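Side-chain contacts in UBX domain-containing protein 7 (PDB 5X3P), which links a subset of neddylated cullin-RING ubiquitin ligases to the segregase VCP/p97, its UBX domain, the part described here, making the contact with p97: residues V33-V36 against Q37-Y41; R54-L57 against S58-D61. The protein carries 1 engineered substitution. All blocks are in the same frame, centred on the assembly; numbering follows the deposited sequence.

Contact 1 (V33-V36 against Q37-Y41); sequences VKHV and QSKGY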
ATOM      1  N   VAL A  33       2.340  -0.894  -4.903  1.00 13.53           N
ATOM      2  CA  VAL A  33       2.356  -2.316  -5.258  1.00 14.97           C
ATOM      3  C   VAL A  33       3.735  -2.730  -5.749  1.00 18.34           C
ATOM      4  O   VAL A  33       4.253  -3.768  -5.341  1.00 22.70           O
ATOM      5  CB  VAL A  33       1.294  -2.649  -6.334  1.00 15.28           C
ATOM      6  CG1 VAL A  33       1.446  -4.091  -6.846  1.00 17.48           C
ATOM      7  CG2 VAL A  33      -0.109  -2.455  -5.755  1.00 17.13           C
ATOM      8  N   LYS A  34       4.325  -1.909  -6.619  1.00 13.64           N
ATOM      9  CA  LYS A  34       5.650  -2.203  -7.163  1.00 21.61           C
ATOM     10  C   LYS A  34       6.739  -2.092  -6.102  1.00 22.12           C
ATOM     11  O   LYS A  34       7.695  -2.859  -6.104  1.00 22.33           O
ATOM     12  CB  LYS A  34       5.976  -1.292  -8.362  1.00 21.58           C
ATOM     13  CG  LYS A  34       5.339  -1.726  -9.698  1.00 27.90           C
ATOM     14  CD  LYS A  34       5.632  -0.724 -10.853  1.00 49.10           C
ATOM     15  CE  LYS A  34       7.137  -0.523 -11.121  1.00 50.57           C
ATOM     16  NZ  LYS A  34       7.748   0.617 -10.359  1.00 48.18           N
ATOM     17  N   HIS A  35       6.601  -1.139  -5.185  1.00 25.65           N
ATOM     18  CA  HIS A  35       7.570  -1.041  -4.101  1.00 19.13           C
ATOM     19  C   HIS A  35       7.581  -2.299  -3.249  1.00 19.77           C
ATOM     20  O   HIS A  35       8.644  -2.813  -2.892  1.00 19.98           O
ATOM     21  CB  HIS A  35       7.315   0.164  -3.205  1.00 19.30           C
ATOM     22  CG  HIS A  35       8.265   0.239  -2.055  1.00 18.36           C
ATOM     23  ND1 HIS A  35       9.570   0.656  -2.200  1.00 18.06           N
ATOM     24  CD2 HIS A  35       8.122  -0.109  -0.752  1.00 20.69           C
ATOM     25  CE1 HIS A  35      10.181   0.596  -1.030  1.00 21.69           C
ATOM     26  NE2 HIS A  35       9.324   0.138  -0.132  1.00 17.35           N
ATOM     27  N   VAL A  36       6.395  -2.798  -2.906  1.00 18.71           N
ATOM     28  CA  VAL A  36       6.307  -4.007  -2.091  1.00 17.69           C
ATOM     29  C   VAL A  36       6.832  -5.230  -2.854  1.00 18.32           C
ATOM     30  O   VAL A  36       7.447  -6.127  -2.274  1.00 20.93           O
ATOM     31  CB  VAL A  36       4.859  -4.221  -1.576  1.00 19.76           C
ATOM     32  CG1 VAL A  36       4.704  -5.583  -0.937  1.00 15.31           C
ATOM     33  CG2 VAL A  36       4.499  -3.114  -0.574  1.00 13.86           C
ATOM     34  N   GLN A  37       6.588  -5.245  -4.162  1.00 16.76           N
ATOM     35  CA  GLN A  37       7.102  -6.286  -5.050  1.00 26.61           C
ATOM     36  C   GLN A  37       8.634  -6.314  -5.052  1.00 28.48           C
ATOM     37  O   GLN A  37       9.251  -7.381  -4.985  1.00 27.22           O
ATOM     38  CB  GLN A  37       6.578  -6.037  -6.463  1.00 29.47           C
ATOM     39  CG  GLN A  37       6.630  -7.228  -7.385  1.00 34.18           C
ATOM     40  CD  GLN A  37       5.530  -7.149  -8.431  1.00 36.88           C
ATOM     41  OE1 GLN A  37       4.497  -7.838  -8.331  1.00 31.81           O
ATOM     42  NE2 GLN A  37       5.731  -6.280  -9.433  1.00 33.52           N
ATOM     43  N   SER A  38       9.252  -5.141  -5.115  1.00 31.10           N
ATOM     44  CA  SER A  38      10.713  -5.071  -5.101  1.00 35.28           C
ATOM     45  C   SER A  38      11.284  -5.532  -3.757  1.00 37.85           C
ATOM     46  O   SER A  38      12.462  -5.874  -3.669  1.00 39.05           O
ATOM     47  CB  SER A  38      11.199  -3.654  -5.402  1.00 34.62           C
ATOM     48  OG  SER A  38      11.268  -2.903  -4.201  1.00 36.22           O
ATOM     49  N   LYS A  39      10.453  -5.541  -2.713  1.00 30.91           N
ATOM     50  CA  LYS A  39      10.897  -5.981  -1.388  1.00 28.53           C
ATOM     51  C   LYS A  39      10.671  -7.475  -1.205  1.00 31.86           C
ATOM     52  O   LYS A  39      10.817  -8.005  -0.095  1.00 30.45           O
ATOM     53  CB  LYS A  39      10.179  -5.214  -0.266  1.00 28.00           C
ATOM     54  CG  LYS A  39      10.526  -3.727  -0.187  1.00 30.18           C
ATOM     55  CD  LYS A  39      12.004  -3.501   0.109  1.00 35.47           C
ATOM     56  CE  LYS A  39      12.319  -2.014   0.160  1.00 41.35           C
ATOM     57  NZ  LYS A  39      13.784  -1.756   0.069  1.00 48.10           N
ATOM     58  N   GLY A  40      10.302  -8.145  -2.293  1.00 31.21           N
ATOM     59  CA  GLY A  40      10.167  -9.589  -2.287  1.00 30.33           C
ATOM     60  C   GLY A  40       8.749 -10.096  -2.101  1.00 32.96           C
ATOM     61  O   GLY A  40       8.552 -11.268  -1.802  1.00 36.45           O
ATOM     62  N   TYR A  41       7.756  -9.229  -2.285  1.00 23.27           N
ATOM     63  CA  TYR A  41       6.366  -9.645  -2.134  1.00 21.99           C
ATOM     64  C   TYR A  41       5.548  -9.392  -3.406  1.00 20.81           C
ATOM     65  O   TYR A  41       4.862  -8.373  -3.533  1.00 19.04           O
ATOM     66  CB  TYR A  41       5.746  -8.960  -0.910  1.00 22.13           C
ATOM     67  CG  TYR A  41       6.472  -9.304   0.365  1.00 20.82           C
ATOM     68  CD1 TYR A  41       6.103 -10.406   1.109  1.00 21.14           C
ATOM     69  CD2 TYR A  41       7.537  -8.535   0.815  1.00 20.78           C
ATOM     70  CE1 TYR A  41       6.763 -10.743   2.272  1.00 23.59           C
ATOM     71  CE2 TYR A  41       8.215  -8.860   1.976  1.00 22.02           C
ATOM     72  CZ  TYR A  41       7.816  -9.967   2.704  1.00 23.06           C
ATOM     73  OH  TYR A  41       8.462 -10.313   3.863  1.00 21.38           O
TER
HETATM   74  O   HOH W   1       3.134  -6.414  -4.572  1.00 20.52           O
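A Schellman motif ends helix 29-38 of the ubiquitin-like UBX fold, where Val36 O receives Tyr41 N at 3.1 Å and Gly40, with positive phi (98°), is the C-prime residue. Its second bond, Gly40 N to Gln37 O, spans 3.0 Å. Just before this close the last regular helical bonds run from Gln37 N to Val33 O and from Ser38 N to Lys34 O, whereas those from Lys39 N to the carbonyls of His35 and Val36 are weak. Ser38 turns its hydroxyl back onto the helix: chi1 of 87° sets OG between backbone N and carbonyl carbon, and it donates to His35 O at 2.9 Å. One face of the His35 imidazole takes Lys39 CG, and farther out Lys39 CE comes within 3.6 Å of His35 CE1, a methylene-to-ring contact with the ammonium beyond it. Val36 sends CG1 to Tyr41 CB, 3.5 Å away, while Val36 O lies at the edge of the tyrosine ring, in its plane. A water lies within hydrogen-bonding distance of Val33 O and Tyr41 O, between the last turn and the departing chain. His35 NE2 is hydrogen-bonded to Glu19 OE2 of strand 18-24 and Gln37 OE1 to Asn43 N; Val33 and Val36 press on Leu48 of strand 46-50, and Val36 and Tyr41 on Val79 of strand 74-81.

Contact 2 (R54-L57 against S58-D61); sequences RRKL and SHLD
Ser58 and His59 continue a short 3-10 turn that starts at Leu57, directly after edge strand 55-56, and His59 folds back over Lys56. Ser58 OG, anti to the backbone N (chi1 178°), is directed out of the turn to a hydrogen bond with Arg82 NH1, with a weak second one to Tyr62 OH. His59 closes the first turn: its N donates to Lys56 O at 2.9 Å, approaching from well above the carbonyl plane. Its imidazole lies flat against the lysine, and Lys56 CB stands 3.6 Å from the centroid of the His59 ring and just 8° off the normal, a CH-pi contact over the middle of the face. The two side chains run side by side in the same direction, so Lys56 CG also meets the ring, 3.9 Å from His59 CE1. Leu60 N then reaches Leu57 O at 3.0 Å, again from above the carbonyl plane. The leucine side chains touch more loosely, with Leu57 CD2 4.2 Å from Leu60 CD1. Both lean on helix 29-38, Leu57 against Leu32 and Leu60 against Leu29, while the Leu57 backbone is hydrogen-bonded to that of Leu48 in strand 46-50. The chain then leaves through Asp61. Two successive i to i+3 backbone bonds thus set the turn, and the imidazole packs mainly on the CB and CG methylenes of the lysine. Lys56 NZ remains 4.4 Å from His59 NE2; were the histidine protonated, the two charges would probably disfavour each other mildly.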
ATOM      1  N   ARG A  54     -10.215   0.417   6.968  1.00 18.88           N
ATOM      2  CA  ARG A  54      -9.879  -0.897   6.450  1.00 22.74           C
ATOM      3  C   ARG A  54     -10.231  -0.958   4.967  1.00 22.07           C
ATOM      4  O   ARG A  54     -11.366  -0.705   4.573  1.00 21.27           O
ATOM      5  CB  ARG A  54     -10.621  -1.992   7.212  1.00 26.31           C
ATOM      6  CG  ARG A  54     -10.329  -3.393   6.694  1.00 37.52           C
ATOM      7  CD  ARG A  54     -11.027  -4.451   7.535  1.00 50.96           C
ATOM      8  NE  ARG A  54     -10.988  -5.780   6.914  1.00 63.24           N
ATOM      9  CZ  ARG A  54     -10.011  -6.667   7.094  1.00 67.08           C
ATOM     10  NH1 ARG A  54      -8.975  -6.368   7.871  1.00 66.15           N
ATOM     11  NH2 ARG A  54     -10.066  -7.852   6.492  1.00 68.18           N
ATOM     12  N   ARG A  55      -9.248  -1.298   4.147  1.00 18.69           N
ATOM     13  CA  ARG A  55      -9.441  -1.321   2.709  1.00 17.53           C
ATOM     14  C   ARG A  55      -8.641  -2.482   2.156  1.00 20.26           C
ATOM     15  O   ARG A  55      -7.512  -2.711   2.579  1.00 21.45           O
ATOM     16  CB  ARG A  55      -8.934  -0.008   2.097  1.00 15.12           C
ATOM     17  CG  ARG A  55      -9.857   1.204   2.283  1.00 20.54           C
ATOM     18  CD  ARG A  55      -9.134   2.480   1.880  1.00 17.92           C
ATOM     19  NE  ARG A  55      -8.048   2.623   2.814  1.00 32.22           N
ATOM     20  CZ  ARG A  55      -7.736   3.711   3.490  1.00 26.48           C
ATOM     21  NH1 ARG A  55      -8.373   4.862   3.318  1.00 25.46           N
ATOM     22  NH2 ARG A  55      -6.742   3.618   4.334  1.00 29.73           N
ATOM     23  N   LYS A  56      -9.224  -3.224   1.224  1.00 16.10           N
ATOM     24  CA  LYS A  56      -8.452  -4.195   0.470  1.00 18.68           C
ATOM     25  C   LYS A  56      -8.004  -3.465  -0.784  1.00 15.62           C
ATOM     26  O   LYS A  56      -8.815  -3.233  -1.692  1.00 16.15           O
ATOM     27  CB  LYS A  56      -9.314  -5.404   0.110  1.00 29.01           C
ATOM     28  CG  LYS A  56      -9.995  -6.080   1.299  1.00 35.34           C
ATOM     29  CD  LYS A  56      -9.329  -7.408   1.654  1.00 42.42           C
ATOM     30  CE  LYS A  56     -10.194  -8.241   2.615  1.00 47.44           C
ATOM     31  NZ  LYS A  56     -11.456  -8.756   1.990  1.00 49.08           N
ATOM     32  N   LEU A  57      -6.738  -3.060  -0.825  1.00 15.07           N
ATOM     33  CA  LEU A  57      -6.241  -2.259  -1.940  1.00 14.65           C
ATOM     34  C   LEU A  57      -6.183  -3.095  -3.218  1.00 16.72           C
ATOM     35  O   LEU A  57      -6.188  -2.567  -4.344  1.00 15.82           O
ATOM     36  CB  LEU A  57      -4.861  -1.672  -1.607  1.00 14.09           C
ATOM     37  CG  LEU A  57      -4.737  -0.831  -0.332  1.00 14.51           C
ATOM     38  CD1 LEU A  57      -3.301  -0.310  -0.201  1.00 13.34           C
ATOM     39  CD2 LEU A  57      -5.686   0.353  -0.405  1.00 18.25           C
ATOM     40  N   SER A  58      -6.142  -4.412  -3.060  1.00 17.40           N
ATOM     41  CA  SER A  58      -6.134  -5.262  -4.237  1.00 20.84           C
ATOM     42  C   SER A  58      -7.502  -5.209  -4.908  1.00 16.82           C
ATOM     43  O   SER A  58      -7.634  -5.576  -6.069  1.00 17.11           O
ATOM     44  CB  SER A  58      -5.736  -6.706  -3.884  1.00 31.34           C
ATOM     45  OG  SER A  58      -5.762  -7.558  -5.033  1.00 29.47           O
ATOM     46  N   HIS A  59      -8.521  -4.743  -4.186  1.00 16.14           N
ATOM     47  CA  HIS A  59      -9.861  -4.604  -4.789  1.00 18.99           C
ATOM     48  C   HIS A  59      -9.982  -3.328  -5.641  1.00 22.09           C
ATOM     49  O   HIS A  59     -10.983  -3.125  -6.338  1.00 23.14           O
ATOM     50  CB  HIS A  59     -10.964  -4.619  -3.718  1.00 17.03           C
ATOM     51  CG  HIS A  59     -11.145  -5.942  -3.051  1.00 19.34           C
ATOM     52  ND1 HIS A  59     -12.166  -6.186  -2.160  1.00 18.50           N
ATOM     53  CD2 HIS A  59     -10.437  -7.095  -3.146  1.00 17.68           C
ATOM     54  CE1 HIS A  59     -12.087  -7.438  -1.736  1.00 20.72           C
ATOM     55  NE2 HIS A  59     -11.050  -8.011  -2.323  1.00 22.21           N
ATOM     56  N   LEU A  60      -8.964  -2.476  -5.583  1.00 21.89           N
ATOM     57  CA  LEU A  60      -8.955  -1.240  -6.358  1.00 19.34           C
ATOM     58  C   LEU A  60      -8.072  -1.375  -7.593  1.00 24.30           C
ATOM     59  O   LEU A  60      -7.103  -2.150  -7.606  1.00 25.49           O
ATOM     60  CB  LEU A  60      -8.457  -0.074  -5.503  1.00 18.08           C
ATOM     61  CG  LEU A  60      -9.227   0.231  -4.222  1.00 19.33           C
ATOM     62  CD1 LEU A  60      -8.490   1.287  -3.399  1.00 17.23           C
ATOM     63  CD2 LEU A  60     -10.641   0.706  -4.541  1.00 24.38           C
ATOM     64  N   ASP A  61      -8.407  -0.621  -8.639  1.00 21.51           N
ATOM     65  CA  ASP A  61      -7.559  -0.560  -9.829  1.00 16.82           C
ATOM     66  C   ASP A  61      -6.232   0.109  -9.484  1.00 16.60           C
ATOM     67  O   ASP A  61      -6.214   1.209  -8.914  1.00 19.84           O
ATOM     68  CB  ASP A  61      -8.263   0.253 -10.912  1.00 25.44           C
ATOM     69  CG  ASP A  61      -7.773  -0.083 -12.293  1.00 33.11           C
ATOM     70  OD1 ASP A  61      -6.618   0.276 -12.610  1.00 34.51           O
ATOM     71  OD2 ASP A  61      -8.546  -0.708 -13.058  1.00 39.46           O
TER

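Both contacts are local turns of one UBX domain, their centres about 16 Å apart and their nearest atoms about 6 Å apart without touching. Contact 1 is partly buried and finishes a helix; contact 2 lies at the surface and takes the chain off an edge strand. They share neighbours: helix 29-38 carries most of contact 1 and is touched by the leucines of contact 2, and Leu48 of strand 46-50 is met from both. Each lays a lysine against a histidine face, but contact 1 adds a serine hydroxyl, a water and a reversal through a glycine with positive phi, whereas contact 2 relies on two successive 3-10-type backbone bonds.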